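Local structure of conserved hypothetical protein NMB0706 (Neisseria meningitidis, 1RV9) at residues 34-48 / 233-247. The protein is of unknown function but belongs to the multi-copper polyphenol oxidoreductase (laccase) family and may be an enzyme. Sequence-based numbering, arbitrary orientation.
With SO4 (sulfate ion), chain B.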
loop_
_atom_site.group_PDB
_atom_site.type_symbol
_atom_site.label_atom_id
_atom_site.label_comp_id
_atom_site.label_asym_id
_atom_site.label_seq_id
_atom_site.Cartn_x
_atom_site.Cartn_y
_atom_site.Cartn_z
ATOM N N THR A 34 -7.730 9.688 -0.074
ATOM C CA THR A 34 -8.656 9.406 1.010
ATOM C C THR A 34 -9.942 8.996 0.310
ATOM O O THR A 34 -10.003 8.982 -0.921
ATOM C CB THR A 34 -8.926 10.647 1.888
ATOM O OG1 THR A 34 -9.614 11.641 1.118
ATOM C CG2 THR A 34 -7.616 11.228 2.408
ATOM N N ARG A 35 -10.969 8.664 1.080
ATOM C CA ARG A 35 -12.228 8.242 0.485
ATOM C C ARG A 35 -13.011 9.416 -0.091
ATOM O O ARG A 35 -14.010 9.228 -0.784
ATOM C CB ARG A 35 -13.082 7.510 1.528
ATOM C CG ARG A 35 -13.610 8.398 2.641
ATOM C CD ARG A 35 -14.440 7.590 3.624
ATOM N NE ARG A 35 -15.531 6.898 2.948
ATOM C CZ ARG A 35 -16.350 6.029 3.535
ATOM N NH1 ARG A 35 -16.207 5.742 4.823
ATOM N NH2 ARG A 35 -17.306 5.444 2.827
ATOM N N ASN A 36 -12.537 10.626 0.170
ATOM C CA ASN A 36 -13.232 11.817 -0.294
ATOM C C ASN A 36 -12.723 12.436 -1.591
ATOM O O ASN A 36 -11.563 12.258 -1.973
ATOM C CB ASN A 36 -13.220 12.852 0.825
ATOM C CG ASN A 36 -13.718 12.279 2.132
ATOM O OD1 ASN A 36 -14.832 11.769 2.205
ATOM N ND2 ASN A 36 -12.891 12.345 3.169
ATOM N N GLY A 37 -13.616 13.158 -2.265
ATOM C CA GLY A 37 -13.268 13.818 -3.511
ATOM C C GLY A 37 -13.732 13.110 -4.770
ATOM O O GLY A 37 -13.407 13.543 -5.879
ATOM N N GLY A 38 -14.499 12.034 -4.611
ATOM C CA GLY A 38 -14.964 11.285 -5.765
ATOM C C GLY A 38 -16.438 11.426 -6.095
ATOM O O GLY A 38 -17.112 12.321 -5.586
ATOM N N VAL A 39 -16.935 10.530 -6.944
ATOM C CA VAL A 39 -18.334 10.561 -7.367
ATOM C C VAL A 39 -19.142 9.326 -6.973
ATOM O O VAL A 39 -20.329 9.241 -7.289
ATOM C CB VAL A 39 -18.455 10.734 -8.897
ATOM C CG1 VAL A 39 -17.747 12.007 -9.334
ATOM C CG2 VAL A 39 -17.874 9.520 -9.611
ATOM N N SER A 40 -18.512 8.371 -6.294
ATOM C CA SER A 40 -19.218 7.160 -5.883
ATOM C C SER A 40 -20.143 7.430 -4.703
ATOM O O SER A 40 -19.962 8.398 -3.967
ATOM C CB SER A 40 -18.220 6.052 -5.531
ATOM O OG SER A 40 -17.488 5.670 -6.681
ATOM N N GLN A 41 -21.127 6.554 -4.519
ATOM C CA GLN A 41 -22.111 6.716 -3.452
ATOM C C GLN A 41 -22.266 5.484 -2.570
ATOM O O GLN A 41 -21.684 4.432 -2.831
ATOM C CB GLN A 41 -23.477 7.031 -4.062
ATOM C CG GLN A 41 -23.998 5.900 -4.938
ATOM C CD GLN A 41 -25.275 6.248 -5.665
ATOM O OE1 GLN A 41 -26.376 6.122 -5.119
ATOM N NE2 GLN A 41 -25.138 6.697 -6.904
ATOM N N GLY A 42 -23.078 5.631 -1.531
ATOM C CA GLY A 42 -23.340 4.526 -0.629
ATOM C C GLY A 42 -22.109 3.978 0.061
ATOM O O GLY A 42 -21.311 4.729 0.615
ATOM N N ALA A 43 -21.965 2.660 0.024
ATOM C CA ALA A 43 -20.836 1.986 0.660
ATOM C C ALA A 43 -19.512 2.382 0.027
ATOM O O ALA A 43 -18.457 2.219 0.627
ATOM C CB ALA A 43 -21.010 0.470 0.558
ATOM N N TYR A 44 -19.561 2.905 -1.187
ATOM C CA TYR A 44 -18.337 3.269 -1.871
ATOM C C TYR A 44 -18.144 4.734 -1.701
ATOM O O TYR A 44 -17.329 5.351 -2.393
ATOM C CB TYR A 44 -18.451 2.918 -3.349
ATOM C CG TYR A 44 -18.804 1.470 -3.561
ATOM C CD1 TYR A 44 -20.116 1.085 -3.839
ATOM C CD2 TYR A 44 -17.838 0.471 -3.419
ATOM C CE1 TYR A 44 -20.460 -0.259 -3.967
ATOM C CE2 TYR A 44 -18.176 -0.885 -3.543
ATOM C CZ TYR A 44 -19.488 -1.239 -3.813
ATOM O OH TYR A 44 -19.830 -2.568 -3.909
ATOM N N GLN A 45 -18.809 5.328 -0.730
ATOM C CA GLN A 45 -18.613 6.743 -0.756
ATOM C C GLN A 45 -17.340 7.511 -0.869
ATOM O O GLN A 45 -16.418 7.604 -0.017
ATOM C CB GLN A 45 -19.555 7.493 0.185
ATOM C CG GLN A 45 -19.502 7.485 1.683
ATOM C CD GLN A 45 -20.802 8.109 2.145
ATOM O OE1 GLN A 45 -21.853 7.464 2.095
ATOM N NE2 GLN A 45 -20.764 9.391 2.506
ATOM N N SER A 46 -17.485 7.998 -2.101
ATOM C CA SER A 46 -16.834 8.850 -3.003
ATOM C C SER A 46 -15.596 8.467 -3.785
ATOM O O SER A 46 -15.725 7.973 -4.931
ATOM C CB SER A 46 -16.929 10.241 -2.359
ATOM O OG SER A 46 -15.745 10.928 -2.259
ATOM N N LEU A 47 -14.402 8.652 -3.258
ATOM C CA LEU A 47 -13.307 8.283 -4.164
ATOM C C LEU A 47 -12.864 6.827 -4.275
ATOM O O LEU A 47 -11.716 6.505 -4.000
ATOM C CB LEU A 47 -12.092 9.199 -3.986
ATOM C CG LEU A 47 -11.100 9.372 -5.144
ATOM C CD1 LEU A 47 -11.696 10.196 -6.299
ATOM C CD2 LEU A 47 -9.875 10.107 -4.590
ATOM N N ASN A 48 -13.758 5.971 -4.781
ATOM C CA ASN A 48 -13.413 4.559 -4.952
ATOM C C ASN A 48 -12.647 4.310 -6.237
ATOM O O ASN A 48 -13.151 4.557 -7.333
ATOM C CB ASN A 48 -14.663 3.682 -4.944
ATOM C CG ASN A 48 -14.362 2.255 -5.323
ATOM O OD1 ASN A 48 -13.373 1.688 -4.872
ATOM N ND2 ASN A 48 -15.221 1.659 -6.149
ATOM N N ARG A 233 -13.016 6.615 9.948
ATOM C CA ARG A 233 -14.081 6.393 8.978
ATOM C C ARG A 233 -14.414 7.553 8.051
ATOM O O ARG A 233 -14.926 7.338 6.953
ATOM C CB ARG A 233 -15.353 5.935 9.695
ATOM C CG ARG A 233 -15.935 6.932 10.676
ATOM C CD ARG A 233 -17.163 6.331 11.347
ATOM N NE ARG A 233 -17.829 7.269 12.244
ATOM C CZ ARG A 233 -18.889 6.961 12.984
ATOM N NH1 ARG A 233 -19.401 5.736 12.933
ATOM N NH2 ARG A 233 -19.443 7.873 13.773
ATOM N N ASP A 234 -14.138 8.780 8.477
ATOM C CA ASP A 234 -14.437 9.922 7.622
ATOM C C ASP A 234 -13.298 10.199 6.656
ATOM O O ASP A 234 -13.347 11.160 5.891
ATOM C CB ASP A 234 -14.712 11.172 8.462
ATOM C CG ASP A 234 -15.954 11.035 9.317
ATOM O OD1 ASP A 234 -17.005 10.625 8.779
ATOM O OD2 ASP A 234 -15.881 11.344 10.524
ATOM N N THR A 235 -12.277 9.349 6.682
ATOM C CA THR A 235 -11.123 9.537 5.810
ATOM C C THR A 235 -10.784 8.340 4.932
ATOM O O THR A 235 -10.433 8.505 3.764
ATOM C CB THR A 235 -9.866 9.879 6.632
ATOM O OG1 THR A 235 -10.133 11.012 7.467
ATOM C CG2 THR A 235 -8.698 10.202 5.711
ATOM N N PHE A 236 -10.894 7.137 5.485
ATOM C CA PHE A 236 -10.538 5.943 4.724
ATOM C C PHE A 236 -11.606 4.869 4.629
ATOM O O PHE A 236 -12.463 4.740 5.508
ATOM C CB PHE A 236 -9.289 5.297 5.331
ATOM C CG PHE A 236 -8.099 6.207 5.396
ATOM C CD1 PHE A 236 -7.460 6.623 4.234
ATOM C CD2 PHE A 236 -7.622 6.656 6.622
ATOM C CE1 PHE A 236 -6.355 7.476 4.295
ATOM C CE2 PHE A 236 -6.522 7.506 6.690
ATOM C CZ PHE A 236 -5.889 7.917 5.524
ATOM N N PHE A 237 -11.533 4.098 3.547
ATOM C CA PHE A 237 -12.425 2.965 3.329
ATOM C C PHE A 237 -11.849 1.851 4.203
ATOM O O PHE A 237 -10.637 1.811 4.451
ATOM C CB PHE A 237 -12.373 2.490 1.874
ATOM C CG PHE A 237 -12.971 3.447 0.883
ATOM C CD1 PHE A 237 -14.331 3.741 0.911
ATOM C CD2 PHE A 237 -12.186 4.004 -0.120
ATOM C CE1 PHE A 237 -14.902 4.572 -0.053
ATOM C CE2 PHE A 237 -12.745 4.836 -1.088
ATOM C CZ PHE A 237 -14.108 5.119 -1.054
ATOM N N SER A 238 -12.706 0.942 4.656
ATOM C CA SER A 238 -12.266 -0.174 5.485
ATOM C C SER A 238 -13.146 -1.397 5.291
ATOM O O SER A 238 -14.360 -1.344 5.504
ATOM C CB SER A 238 -12.280 0.210 6.965
ATOM O OG SER A 238 -11.988 -0.921 7.774
ATOM N N TYR A 239 -12.531 -2.501 4.883
ATOM C CA TYR A 239 -13.271 -3.735 4.687
ATOM C C TYR A 239 -13.734 -4.277 6.035
ATOM O O TYR A 239 -14.865 -4.748 6.174
ATOM C CB TYR A 239 -12.395 -4.777 3.980
ATOM C CG TYR A 239 -13.056 -6.130 3.864
ATOM C CD1 TYR A 239 -12.956 -7.066 4.893
ATOM C CD2 TYR A 239 -13.835 -6.449 2.756
ATOM C CE1 TYR A 239 -13.621 -8.287 4.823
ATOM C CE2 TYR A 239 -14.505 -7.667 2.678
ATOM C CZ TYR A 239 -14.393 -8.577 3.714
ATOM O OH TYR A 239 -15.070 -9.772 3.649
ATOM N N ARG A 240 -12.856 -4.215 7.029
ATOM C CA ARG A 240 -13.189 -4.700 8.362
ATOM C C ARG A 240 -14.408 -3.972 8.904
ATOM O O ARG A 240 -15.280 -4.570 9.537
ATOM C CB ARG A 240 -12.017 -4.484 9.325
ATOM C CG ARG A 240 -12.341 -4.874 10.765
ATOM C CD ARG A 240 -12.601 -6.372 10.876
ATOM N NE ARG A 240 -13.139 -6.761 12.180
ATOM C CZ ARG A 240 -14.420 -6.667 12.526
ATOM N NH1 ARG A 240 -15.315 -6.192 11.669
ATOM N NH2 ARG A 240 -14.811 -7.060 13.732
ATOM N N ARG A 241 -14.469 -2.672 8.650
ATOM C CA ARG A 241 -15.581 -1.876 9.147
ATOM C C ARG A 241 -16.863 -1.978 8.327
ATOM O O ARG A 241 -17.950 -2.121 8.896
ATOM C CB ARG A 241 -15.158 -0.403 9.257
ATOM C CG ARG A 241 -16.219 0.509 9.872
ATOM C CD ARG A 241 -15.789 1.971 9.830
ATOM N NE ARG A 241 -15.650 2.440 8.455
ATOM C CZ ARG A 241 -14.533 2.945 7.945
ATOM N NH1 ARG A 241 -13.445 3.055 8.694
ATOM N NH2 ARG A 241 -14.499 3.317 6.672
ATOM N N ASP A 242 -16.749 -1.933 7.000
ATOM C CA ASP A 242 -17.941 -1.946 6.151
ATOM C C ASP A 242 -18.169 -3.081 5.157
ATOM O O ASP A 242 -19.210 -3.112 4.494
ATOM C CB ASP A 242 -18.017 -0.618 5.393
ATOM C CG ASP A 242 -18.021 0.579 6.321
ATOM O OD1 ASP A 242 -18.874 0.618 7.233
ATOM O OD2 ASP A 242 -17.179 1.482 6.139
ATOM N N GLY A 243 -17.229 -4.011 5.044
ATOM C CA GLY A 243 -17.405 -5.096 4.093
ATOM C C GLY A 243 -17.221 -4.592 2.673
ATOM O O GLY A 243 -16.148 -4.104 2.324
ATOM N N ALA A 244 -18.258 -4.708 1.849
ATOM C CA ALA A 244 -18.184 -4.239 0.470
ATOM C C ALA A 244 -18.051 -2.722 0.507
ATOM O O ALA A 244 -18.969 -2.016 0.926
ATOM C CB ALA A 244 -19.441 -4.646 -0.293
ATOM N N THR A 245 -16.898 -2.221 0.078
ATOM C CA THR A 245 -16.655 -0.789 0.097
ATOM C C THR A 245 -15.623 -0.398 -0.961
ATOM O O THR A 245 -15.199 -1.223 -1.770
ATOM C CB THR A 245 -16.193 -0.343 1.516
ATOM O OG1 THR A 245 -16.212 1.085 1.611
ATOM C CG2 THR A 245 -14.793 -0.860 1.821
ATOM N N GLY A 246 -15.223 0.868 -0.957
ATOM C CA GLY A 246 -14.263 1.323 -1.944
ATOM C C GLY A 246 -12.815 1.052 -1.589
ATOM O O GLY A 246 -12.509 0.410 -0.584
ATOM N N ARG A 247 -11.923 1.538 -2.441
ATOM C CA ARG A 247 -10.491 1.387 -2.233
ATOM C C ARG A 247 -9.801 2.722 -2.479
ATOM O O ARG A 247 -10.090 3.399 -3.463
ATOM C CB ARG A 247 -9.909 0.356 -3.206
ATOM C CG ARG A 247 -10.404 -1.069 -2.997
ATOM C CD ARG A 247 -9.839 -1.677 -1.725
ATOM N NE ARG A 247 -10.252 -3.069 -1.560
ATOM C CZ ARG A 247 -11.450 -3.457 -1.130
ATOM N NH1 ARG A 247 -12.377 -2.560 -0.808
ATOM N NH2 ARG A 247 -11.724 -4.749 -1.030
HETATM S S SO4 B . -9.161 -7.350 -1.918
HETATM O O1 SO4 B . -9.824 -8.553 -2.462
HETATM O O2 SO4 B . -9.603 -6.161 -2.674
HETATM O O3 SO4 B . -9.522 -7.191 -0.500
HETATM O O4 SO4 B . -7.701 -7.490 -2.048
HETATM O O HOH W 1 -18.210 3.931 5.756
#
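Arg35 N donates to Thr235 O at 2.7 Å in a nearly straight bond (167°), which ties the two backbones. Asn36 ND2 reaches Asp234 O, also nearly straight (169°). Arg35 NH1 donates to Arg233 O at 3.0 Å and to a water that passes a hydrogen bond on to Asp242 OD2. The Arg35 NE proton stays within its own loop, on Gln45 O. The chain bends at chi3, which brings one face of the guanidinium over Phe237 CD1, the two planes 52° apart. Arg35 CB lies over the centre of one face of the Phe237 ring, a CH-pi contact 3.6 Å from the centroid. Gly246 CA covers the opposite face. Carbonyl oxygens Tyr44 O and Leu47 O meet its edge. Thr245 OG1 donates to Ala43 O at 2.7 Å. Asn48 OD1 accepts from Arg247 N at 2.8 Å; Asn48 ND2 bonds to Asp55. Arg247 NH2 donates to O2 of a sulfate, probably from the crystallisation liquor, that His52 and His82 also hold. The contact joins the loop between strand 28-33 and helix 57-71 to the turn that carries helix 239-242 and leads into strand 248-254. Leu47 and Asn48 rest on helix 57-71, and Phe237 touches Met248.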